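Local coordinates for protein metallo-beta-lactamase (Simiduia agarivorans, PDB 6MFI) that probably hydrolyses beta-lactam antibiotics as a zinc-dependent metallo-beta-lactamase of subclass B3, at residues V89-N92 with I93-G97; L238-L241 with A242-C246. All coordinates share one frame; numbering follows the deposited sequence.

Contact 1: V89-N92 with I93-G97; sequences VRDN and IARLG
Val89 meets Ile93 one turn further along the same helix. Its carbonyl O accepts the Ile93 N-H at 3.0 Å (Ile93 N to Val89 O). Its CG1 reaches the end of the isoleucine, 4.1 Å from Ile93 CD1. Ile93 CG1 lies beside its own backbone N (chi1 -65°), which brings that branch back over the carbonyl of Val89. Both side chains also touch Leu77 of strand 74-78, and Val89 reaches Leu122 of helix 119-126. Arg90 takes part through its backbone: its O receives a weak bond from Ala94 N. Its side chain touches Leu122 and Leu125 of helix 119-126.

The helix is the crossover of a beta-alpha-beta unit, linking strands 74-78 and 103-107 of the larger sheet. Val89, Asn92 and Ile93 are buried, while Asp91 and Arg95 are exposed.

Asp91 O takes the Arg95 N-H in the carbonyl plane, with Arg95 N to Asp91 O at 2.9 Å. Their charged ends do not touch: Asp91 OD2 and Arg95 NH1 are 4.8 Å apart. A water bridges the three side chains of Asp91, Asn92 and Arg95. It donates to Asp91 OD2, and it accepts from Arg95 NH1 at 3.0 Å, lying in plane at the guanidinium edge. Its approach to Asn92 OD1 is unusually short. The bend at chi3 (63°) leaves NH1 facing this water. Asn92 runs alongside Arg95, pointing the same way, with OD1 3.6 Å from Arg95 CD and the amide plane 68° from the guanidinium. ND2 of this buried residue binds Gly47 O and Val59 O, which holds the amide in its rotation. Asn92 O accepts Leu96 N, and Gly97, with positive phi, closes the helix in a Schellman motif as its N bonds to Ala94 O.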
ATOM      1  N   VAL A  89       3.205   0.134  13.770  1.00 11.41           N
ATOM      2  CA  VAL A  89       3.725  -0.923  12.906  1.00 10.79           C
ATOM      3  C   VAL A  89       4.885  -1.638  13.585  1.00 11.32           C
ATOM      4  O   VAL A  89       4.969  -2.873  13.568  1.00 11.59           O
ATOM      5  CB  VAL A  89       4.138  -0.340  11.541  1.00  9.62           C
ATOM      6  CG1 VAL A  89       4.906  -1.374  10.727  1.00  9.90           C
ATOM      7  CG2 VAL A  89       2.913   0.144  10.781  1.00  9.33           C
ATOM      8  N   ARG A  90       5.792  -0.875  14.198  1.00 11.79           N
ATOM      9  CA  ARG A  90       6.888  -1.475  14.952  1.00 13.60           C
ATOM     10  C   ARG A  90       6.361  -2.351  16.081  1.00 13.59           C
ATOM     11  O   ARG A  90       6.868  -3.456  16.311  1.00 13.93           O
ATOM     12  CB  ARG A  90       7.793  -0.380  15.514  1.00 15.50           C
ATOM     13  CG  ARG A  90       9.160  -0.294  14.867  1.00 17.23           C
ATOM     14  CD  ARG A  90      10.114   0.521  15.724  1.00 18.85           C
ATOM     15  NE  ARG A  90       9.652   1.894  15.918  1.00 19.98           N
ATOM     16  CZ  ARG A  90       9.188   2.370  17.070  1.00 21.26           C
ATOM     17  NH1 ARG A  90       9.124   1.585  18.137  1.00 22.00           N
ATOM     18  NH2 ARG A  90       8.787   3.631  17.159  1.00 21.94           N
ATOM     19  N   ASP A  91       5.343  -1.873  16.799  1.00 12.65           N
ATOM     20  CA  ASP A  91       4.754  -2.677  17.860  1.00 12.71           C
ATOM     21  C   ASP A  91       4.096  -3.931  17.302  1.00 12.86           C
ATOM     22  O   ASP A  91       4.249  -5.017  17.866  1.00 13.52           O
ATOM     23  CB  ASP A  91       3.742  -1.844  18.644  1.00 12.86           C
ATOM     24  CG  ASP A  91       3.312  -2.509  19.935  1.00 14.16           C
ATOM     25  OD1 ASP A  91       4.156  -3.119  20.618  1.00 14.66           O
ATOM     26  OD2 ASP A  91       2.108  -2.423  20.259  1.00 14.49           O
ATOM     27  N   ASN A  92       3.382  -3.812  16.180  1.00 12.64           N
ATOM     28  CA  ASN A  92       2.641  -4.955  15.650  1.00 13.21           C
ATOM     29  C   ASN A  92       3.577  -6.051  15.155  1.00 14.00           C
ATOM     30  O   ASN A  92       3.266  -7.241  15.277  1.00 14.97           O
ATOM     31  CB  ASN A  92       1.705  -4.499  14.528  1.00 12.27           C
ATOM     32  CG  ASN A  92       0.435  -3.871  15.053  1.00 12.62           C
ATOM     33  OD1 ASN A  92       0.126  -3.968  16.242  1.00 13.51           O
ATOM     34  ND2 ASN A  92      -0.307  -3.209  14.172  1.00 11.55           N
ATOM     35  N   ILE A  93       4.722  -5.672  14.585  1.00 13.17           N
ATOM     36  CA  ILE A  93       5.701  -6.665  14.153  1.00 12.25           C
ATOM     37  C   ILE A  93       6.234  -7.439  15.352  1.00 13.19           C
ATOM     38  O   ILE A  93       6.423  -8.661  15.290  1.00 11.38           O
ATOM     39  CB  ILE A  93       6.836  -5.988  13.360  1.00 11.77           C
ATOM     40  CG1 ILE A  93       6.296  -5.398  12.055  1.00  9.85           C
ATOM     41  CG2 ILE A  93       7.960  -6.975  13.072  1.00 13.63           C
ATOM     42  CD1 ILE A  93       7.326  -4.622  11.263  1.00  9.52           C
ATOM     43  N   ALA A  94       6.473  -6.743  16.466  1.00 13.08           N
ATOM     44  CA  ALA A  94       6.943  -7.415  17.671  1.00 13.89           C
ATOM     45  C   ALA A  94       5.856  -8.281  18.296  1.00 14.71           C
ATOM     46  O   ALA A  94       6.162  -9.322  18.889  1.00 12.76           O
ATOM     47  CB  ALA A  94       7.451  -6.386  18.682  1.00 14.28           C
ATOM     48  N   ARG A  95       4.589  -7.873  18.174  1.00 15.28           N
ATOM     49  CA  ARG A  95       3.496  -8.677  18.714  1.00 16.01           C
ATOM     50  C   ARG A  95       3.429 -10.040  18.039  1.00 15.27           C
ATOM     51  O   ARG A  95       3.144 -11.052  18.690  1.00 15.64           O
ATOM     52  CB  ARG A  95       2.168  -7.937  18.556  1.00 16.26           C
ATOM     53  CG  ARG A  95       2.032  -6.707  19.434  1.00 17.48           C
ATOM     54  CD  ARG A  95       0.710  -5.995  19.196  1.00 18.75           C
ATOM     55  NE  ARG A  95      -0.437  -6.828  19.547  1.00 20.74           N
ATOM     56  CZ  ARG A  95      -1.651  -6.354  19.809  1.00 22.23           C
ATOM     57  NH1 ARG A  95      -1.879  -5.049  19.761  1.00 22.66           N
ATOM     58  NH2 ARG A  95      -2.638  -7.183  20.119  1.00 23.41           N
ATOM     59  N   LEU A  96       3.689 -10.087  16.732  1.00 14.05           N
ATOM     60  CA  LEU A  96       3.710 -11.354  16.012  1.00 13.88           C
ATOM     61  C   LEU A  96       4.950 -12.182  16.318  1.00 13.58           C
ATOM     62  O   LEU A  96       4.985 -13.364  15.965  1.00 14.97           O
ATOM     63  CB  LEU A  96       3.618 -11.101  14.508  1.00 13.48           C
ATOM     64  CG  LEU A  96       2.292 -10.551  13.982  1.00 12.85           C
ATOM     65  CD1 LEU A  96       2.481  -9.943  12.604  1.00 11.99           C
ATOM     66  CD2 LEU A  96       1.233 -11.642  13.948  1.00 13.42           C
ATOM     67  N   GLY A  97       5.957 -11.597  16.962  1.00 12.92           N
ATOM     68  CA  GLY A  97       7.174 -12.308  17.287  1.00 13.49           C
ATOM     69  C   GLY A  97       8.286 -12.182  16.274  1.00 13.15           C
ATOM     70  O   GLY A  97       9.270 -12.928  16.365  1.00 13.11           O
TER
HETATM   71  O   HOH W   1      -0.111  -2.946  18.486  1.00 24.47           O

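Contact 2: L238-L241 with A242-C246; sequences LATL and ADLEC
Leu241 and Leu244 meet through their CD1 methyls, 4.1 Å apart, with the side chains crossing at about a right angle. Leu241 CG stands opposite its backbone N (chi1 170°). This sends the side chain into the interior, against Val209, Leu214 and Tyr278. Leu244 has the other setting: CG sits beside its own N (chi1 -71°), and the chain folds back over the end of helix 228-242. Its CG is 3.2 Å from Thr240 O, and its CD1 is 4.0 Å from Leu241 CA.

The helix leads to strand 248-250 within the alpha-beta/beta-alpha sandwich of metallo-beta-lactamases. Ala242 N still bonds to Leu238 O at 3.1 Å. Asp243 N reaches Thr240 O only weakly, and Leu244 N makes a weak bond to Leu241 O at 3.3 Å. Asp243 reaches past the helix end: OD1 forms a salt bridge with Arg276 NH2 of helix 274-291. A water donates to Ala239 O, and weakly to Asp243 OD2. Cys246 follows, bonded as a disulfide to Cys275.

Leu244 carbons thus lie against the carbonyls of Thr240 and Leu241, which receive only weak N-H bonds here, while a charge pair and a disulfide probably tether the exit to helix 274-291.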
ATOM      1  N   LEU A 238      -4.516   1.252 -14.619  1.00 29.47           N
ATOM      2  CA  LEU A 238      -5.818   0.709 -14.245  1.00 28.92           C
ATOM      3  C   LEU A 238      -6.167  -0.510 -15.089  1.00 29.76           C
ATOM      4  O   LEU A 238      -6.617  -1.535 -14.565  1.00 29.57           O
ATOM      5  CB  LEU A 238      -6.893   1.788 -14.383  1.00 28.87           C
ATOM      6  CG  LEU A 238      -7.090   2.686 -13.164  1.00 27.78           C
ATOM      7  CD1 LEU A 238      -8.092   3.790 -13.460  1.00 28.58           C
ATOM      8  CD2 LEU A 238      -7.546   1.852 -11.985  1.00 26.86           C
ATOM      9  N   ALA A 239      -5.963  -0.415 -16.406  1.00 30.56           N
ATOM     10  CA  ALA A 239      -6.201  -1.565 -17.271  1.00 31.41           C
ATOM     11  C   ALA A 239      -5.234  -2.700 -16.967  1.00 31.20           C
ATOM     12  O   ALA A 239      -5.557  -3.872 -17.198  1.00 32.00           O
ATOM     13  CB  ALA A 239      -6.096  -1.151 -18.739  1.00 32.86           C
ATOM     14  N   THR A 240      -4.049  -2.378 -16.447  1.00 30.25           N
ATOM     15  CA  THR A 240      -3.097  -3.413 -16.063  1.00 30.36           C
ATOM     16  C   THR A 240      -3.503  -4.083 -14.755  1.00 28.64           C
ATOM     17  O   THR A 240      -3.409  -5.308 -14.630  1.00 28.43           O
ATOM     18  CB  THR A 240      -1.692  -2.820 -15.943  1.00 30.61           C
ATOM     19  OG1 THR A 240      -1.372  -2.097 -17.137  1.00 32.31           O
ATOM     20  CG2 THR A 240      -0.664  -3.922 -15.734  1.00 30.98           C
ATOM     21  N   LEU A 241      -3.962  -3.296 -13.778  1.00 27.39           N
ATOM     22  CA  LEU A 241      -4.350  -3.862 -12.488  1.00 26.11           C
ATOM     23  C   LEU A 241      -5.559  -4.780 -12.623  1.00 27.22           C
ATOM     24  O   LEU A 241      -5.641  -5.810 -11.944  1.00 26.81           O
ATOM     25  CB  LEU A 241      -4.642  -2.741 -11.491  1.00 24.86           C
ATOM     26  CG  LEU A 241      -5.289  -3.176 -10.173  1.00 23.69           C
ATOM     27  CD1 LEU A 241      -4.301  -3.956  -9.317  1.00 23.07           C
ATOM     28  CD2 LEU A 241      -5.846  -1.985  -9.413  1.00 22.90           C
ATOM     29  N   ALA A 242      -6.505  -4.426 -13.496  1.00 29.29           N
ATOM     30  CA  ALA A 242      -7.723  -5.217 -13.630  1.00 31.16           C
ATOM     31  C   ALA A 242      -7.445  -6.604 -14.197  1.00 32.82           C
ATOM     32  O   ALA A 242      -8.185  -7.550 -13.903  1.00 33.18           O
ATOM     33  CB  ALA A 242      -8.734  -4.482 -14.509  1.00 32.99           C
ATOM     34  N   ASP A 243      -6.392  -6.748 -14.999  1.00 34.14           N
ATOM     35  CA  ASP A 243      -6.088  -8.004 -15.670  1.00 36.32           C
ATOM     36  C   ASP A 243      -4.999  -8.805 -14.968  1.00 35.52           C
ATOM     37  O   ASP A 243      -4.575  -9.843 -15.488  1.00 36.90           O
ATOM     38  CB  ASP A 243      -5.687  -7.740 -17.121  1.00 38.33           C
ATOM     39  CG  ASP A 243      -6.212  -8.796 -18.071  1.00 41.55           C
ATOM     40  OD1 ASP A 243      -7.187  -9.488 -17.711  1.00 42.03           O
ATOM     41  OD2 ASP A 243      -5.651  -8.937 -19.178  1.00 43.43           O
ATOM     42  N   LEU A 244      -4.534  -8.354 -13.807  1.00 33.29           N
ATOM     43  CA  LEU A 244      -3.509  -9.088 -13.080  1.00 31.90           C
ATOM     44  C   LEU A 244      -4.084 -10.358 -12.468  1.00 31.82           C
ATOM     45  O   LEU A 244      -5.255 -10.414 -12.078  1.00 31.71           O
ATOM     46  CB  LEU A 244      -2.907  -8.217 -11.975  1.00 30.07           C
ATOM     47  CG  LEU A 244      -2.006  -7.051 -12.380  1.00 30.17           C
ATOM     48  CD1 LEU A 244      -1.530  -6.294 -11.150  1.00 28.51           C
ATOM     49  CD2 LEU A 244      -0.827  -7.542 -13.202  1.00 31.63           C
ATOM     50  N   GLU A 245      -3.250 -11.393 -12.395  1.00 32.04           N
ATOM     51  CA  GLU A 245      -3.586 -12.557 -11.587  1.00 32.14           C
ATOM     52  C   GLU A 245      -3.747 -12.112 -10.142  1.00 29.95           C
ATOM     53  O   GLU A 245      -2.827 -11.531  -9.558  1.00 28.90           O
ATOM     54  CB  GLU A 245      -2.503 -13.627 -11.712  1.00 33.45           C
ATOM     55  CG  GLU A 245      -2.947 -15.010 -11.261  1.00 34.40           C
ATOM     56  CD  GLU A 245      -4.042 -15.590 -12.137  1.00 36.37           C
ATOM     57  OE1 GLU A 245      -4.088 -15.250 -13.338  1.00 37.64           O
ATOM     58  OE2 GLU A 245      -4.857 -16.385 -11.624  1.00 36.74           O
ATOM     59  N   CYS A 246      -4.921 -12.363  -9.570  1.00 29.52           N
ATOM     60  CA  CYS A 246      -5.299 -11.675  -8.340  1.00 28.06           C
ATOM     61  C   CYS A 246      -6.409 -12.463  -7.657  1.00 28.13           C
ATOM     62  O   CYS A 246      -7.556 -12.437  -8.112  1.00 29.31           O
ATOM     63  CB  CYS A 246      -5.737 -10.253  -8.664  1.00 28.17           C
ATOM     64  SG  CYS A 246      -6.464  -9.297  -7.329  1.00 27.32           S
TER
HETATM   65  O   HOH W   2      -5.911  -5.600 -19.941  1.00 32.13           O

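From the N terminus, contact 1 comes first, on helix 85-95. It closes no large loop, since 89-92 runs straight into 93-97. It closes the C-terminal end of the helix in the crossover between strands 74-78 and 103-107. The chain then passes the zinc ligands His110, His112, Asp114, His115 and His188 before contact 2 marks the exit of helix 228-242 toward strand 248-250 of the smaller sheet. The two lie in series, neither nested nor crossed. The centres of contacts 1 and 2 are about 31 Å apart, on opposite sides of the chain's centre. Contact 1 belongs to the layer against the seven-stranded sheet. Contact 2 joins helix 228-242 to the five-stranded one, beside helix 274-291.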